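Local structure of phosphate-binding protein (Unidentified prokaryotic organism, 3W9V) at residues A[96-101]-A[203-208]. The protein binds phosphate, as a secreted DING protein of the PstS family linked to phosphate transport. The protein carries 1 engineered substitution. Sequence-based numbering, arbitrary orientation.
Sequences PFRKAG and VAEGRI
Arg98 and Glu205 pass each other at about a right angle: Glu205 CG sits over the centre of the Arg98 guanidinium, 3.7 Å from CZ, and the carboxylate plane is turned 75° from the guanidinium plane. No guanidinium N-H points at Glu205 OE2, which lies well out of the guanidinium plane 4.6 Å from Arg98 NH2, so the two groups probably attract as opposite charges without forming a salt bridge. With Arg98 CG anti to the backbone N (chi1 -179°), the chain runs extended to NE, and NH1 donates to Val203 O at 3.0 Å. That oxygen lies in the guanidinium plane, although NH1 stands above the carbonyl plane. Water 2 joins NH2 to the same oxygen. Between the backbones, Arg98 N donates to Arg207 O (2.8 Å) and Gly206 N to Arg98 O (2.7 Å), while Phe97 and Ile208 form a single beta bridge. The loop after strand 83-92 is thereby joined to strand 207-208, an outermost strand of the three-stranded parallel sheet in this periplasmic-binding-protein-type fold. Glu205 OE1 accepts a nearly straight bond (173°) from Ala100 N, which meets it from above the carboxylate plane. Water 4 links OE1 to Lys99 NZ, which also bonds Ser132 O. An alanine at Glu205 would probably leave Ala100 N without this acceptor and uncover the guanidinium face now under CG. Phe97 CB packs on Ile208 CG1 at 3.9 Å, and the Phe97 ring meets Trp123.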
loop_
_atom_site.group_PDB
_atom_site.type_symbol
_atom_site.label_atom_id
_atom_site.label_comp_id
_atom_site.label_asym_id
_atom_site.label_seq_id
_atom_site.Cartn_x
_atom_site.Cartn_y
_atom_site.Cartn_z
ATOM N N PRO A 96 11.724 -2.654 -9.225
ATOM C CA PRO A 96 12.049 -3.339 -10.478
ATOM C C PRO A 96 12.693 -2.365 -11.457
ATOM O O PRO A 96 12.456 -1.151 -11.391
ATOM C CB PRO A 96 10.677 -3.788 -10.991
ATOM C CG PRO A 96 9.741 -2.745 -10.470
ATOM C CD PRO A 96 10.284 -2.355 -9.113
ATOM N N PHE A 97 13.501 -2.899 -12.365
ATOM C CA PHE A 97 14.225 -2.070 -13.313
ATOM C C PHE A 97 14.518 -2.867 -14.577
ATOM O O PHE A 97 14.539 -4.104 -14.559
ATOM C CB PHE A 97 15.541 -1.568 -12.696
ATOM C CG PHE A 97 16.489 -2.671 -12.335
ATOM C CD1 PHE A 97 17.413 -3.137 -13.257
ATOM C CD2 PHE A 97 16.441 -3.263 -11.083
ATOM C CE1 PHE A 97 18.265 -4.176 -12.940
ATOM C CE2 PHE A 97 17.300 -4.304 -10.760
ATOM C CZ PHE A 97 18.209 -4.757 -11.696
ATOM N N ARG A 98 14.754 -2.149 -15.669
ATOM C CA ARG A 98 15.131 -2.774 -16.932
ATOM C C ARG A 98 16.534 -2.344 -17.342
ATOM O O ARG A 98 16.721 -1.285 -17.934
ATOM C CB ARG A 98 14.131 -2.431 -18.033
ATOM C CG ARG A 98 14.475 -3.085 -19.360
ATOM C CD ARG A 98 13.430 -2.823 -20.429
ATOM N NE ARG A 98 13.896 -3.297 -21.731
ATOM C CZ ARG A 98 14.131 -2.512 -22.779
ATOM N NH1 ARG A 98 13.921 -1.207 -22.702
ATOM N NH2 ARG A 98 14.565 -3.041 -23.915
ATOM N N LYS A 99 17.520 -3.167 -17.006
ATOM C CA LYS A 99 18.914 -2.865 -17.316
ATOM C C LYS A 99 19.700 -4.164 -17.263
ATOM O O LYS A 99 19.856 -4.761 -16.198
ATOM C CB LYS A 99 19.492 -1.849 -16.324
ATOM C CG LYS A 99 20.895 -1.343 -16.672
ATOM C CD LYS A 99 20.926 -0.547 -17.969
ATOM C CE LYS A 99 22.339 -0.058 -18.274
ATOM N NZ LYS A 99 22.419 0.631 -19.593
ATOM N N ALA A 100 20.187 -4.603 -18.421
ATOM C CA ALA A 100 20.869 -5.888 -18.522
ATOM C C ALA A 100 22.196 -5.891 -17.776
ATOM O O ALA A 100 22.861 -4.863 -17.666
ATOM C CB ALA A 100 21.078 -6.265 -19.986
ATOM N N GLY A 101 22.567 -7.057 -17.260
ATOM C CA GLY A 101 23.825 -7.229 -16.554
ATOM C C GLY A 101 23.792 -8.460 -15.671
ATOM O O GLY A 101 22.785 -8.736 -15.020
ATOM N N VAL A 203 11.786 1.476 -26.250
ATOM C CA VAL A 203 12.704 2.501 -25.774
ATOM C C VAL A 203 13.983 1.854 -25.256
ATOM O O VAL A 203 14.037 0.643 -25.040
ATOM C CB VAL A 203 12.074 3.373 -24.663
ATOM C CG1 VAL A 203 10.820 4.065 -25.177
ATOM C CG2 VAL A 203 11.760 2.532 -23.432
ATOM N N ALA A 204 15.013 2.668 -25.061
ATOM C CA ALA A 204 16.293 2.169 -24.578
ATOM C C ALA A 204 16.170 1.659 -23.148
ATOM O O ALA A 204 15.320 2.119 -22.382
ATOM C CB ALA A 204 17.352 3.258 -24.661
ATOM N N GLU A 205 17.018 0.700 -22.793
ATOM C CA GLU A 205 17.072 0.205 -21.425
ATOM C C GLU A 205 17.457 1.320 -20.466
ATOM O O GLU A 205 18.021 2.337 -20.873
ATOM C CB GLU A 205 18.099 -0.919 -21.291
ATOM C CG GLU A 205 17.716 -2.232 -21.936
ATOM C CD GLU A 205 18.660 -3.351 -21.546
ATOM O OE1 GLU A 205 19.668 -3.068 -20.857
ATOM O OE2 GLU A 205 18.394 -4.513 -21.924
ATOM N N GLY A 206 17.152 1.118 -19.189
ATOM C CA GLY A 206 17.589 2.035 -18.157
ATOM C C GLY A 206 16.520 2.435 -17.164
ATOM O O GLY A 206 16.832 3.075 -16.161
ATOM N N ARG A 207 15.273 2.057 -17.428
ATOM C CA ARG A 207 14.175 2.470 -16.563
ATOM C C ARG A 207 14.169 1.762 -15.213
ATOM O O ARG A 207 14.591 0.608 -15.094
ATOM C CB ARG A 207 12.824 2.318 -17.270
ATOM C CG ARG A 207 12.600 3.399 -18.308
ATOM C CD ARG A 207 11.327 3.207 -19.109
ATOM N NE ARG A 207 11.135 4.342 -20.010
ATOM C CZ ARG A 207 10.073 4.527 -20.787
ATOM N NH1 ARG A 207 9.082 3.651 -20.786
ATOM N NH2 ARG A 207 10.005 5.604 -21.562
ATOM N N ILE A 208 13.673 2.476 -14.207
ATOM C CA ILE A 208 13.571 1.976 -12.843
ATOM C C ILE A 208 12.321 2.592 -12.214
ATOM O O ILE A 208 11.906 3.688 -12.598
ATOM C CB ILE A 208 14.847 2.325 -12.024
ATOM C CG1 ILE A 208 14.845 1.632 -10.659
ATOM C CG2 ILE A 208 15.007 3.834 -11.864
ATOM C CD1 ILE A 208 16.215 1.594 -10.008
HETATM O O HOH W 1 14.137 1.051 -20.049
HETATM O O HOH W 2 14.891 -1.960 -26.620
HETATM O O HOH W 3 20.890 2.864 -19.612
HETATM O O HOH W 4 21.614 -1.525 -21.298
#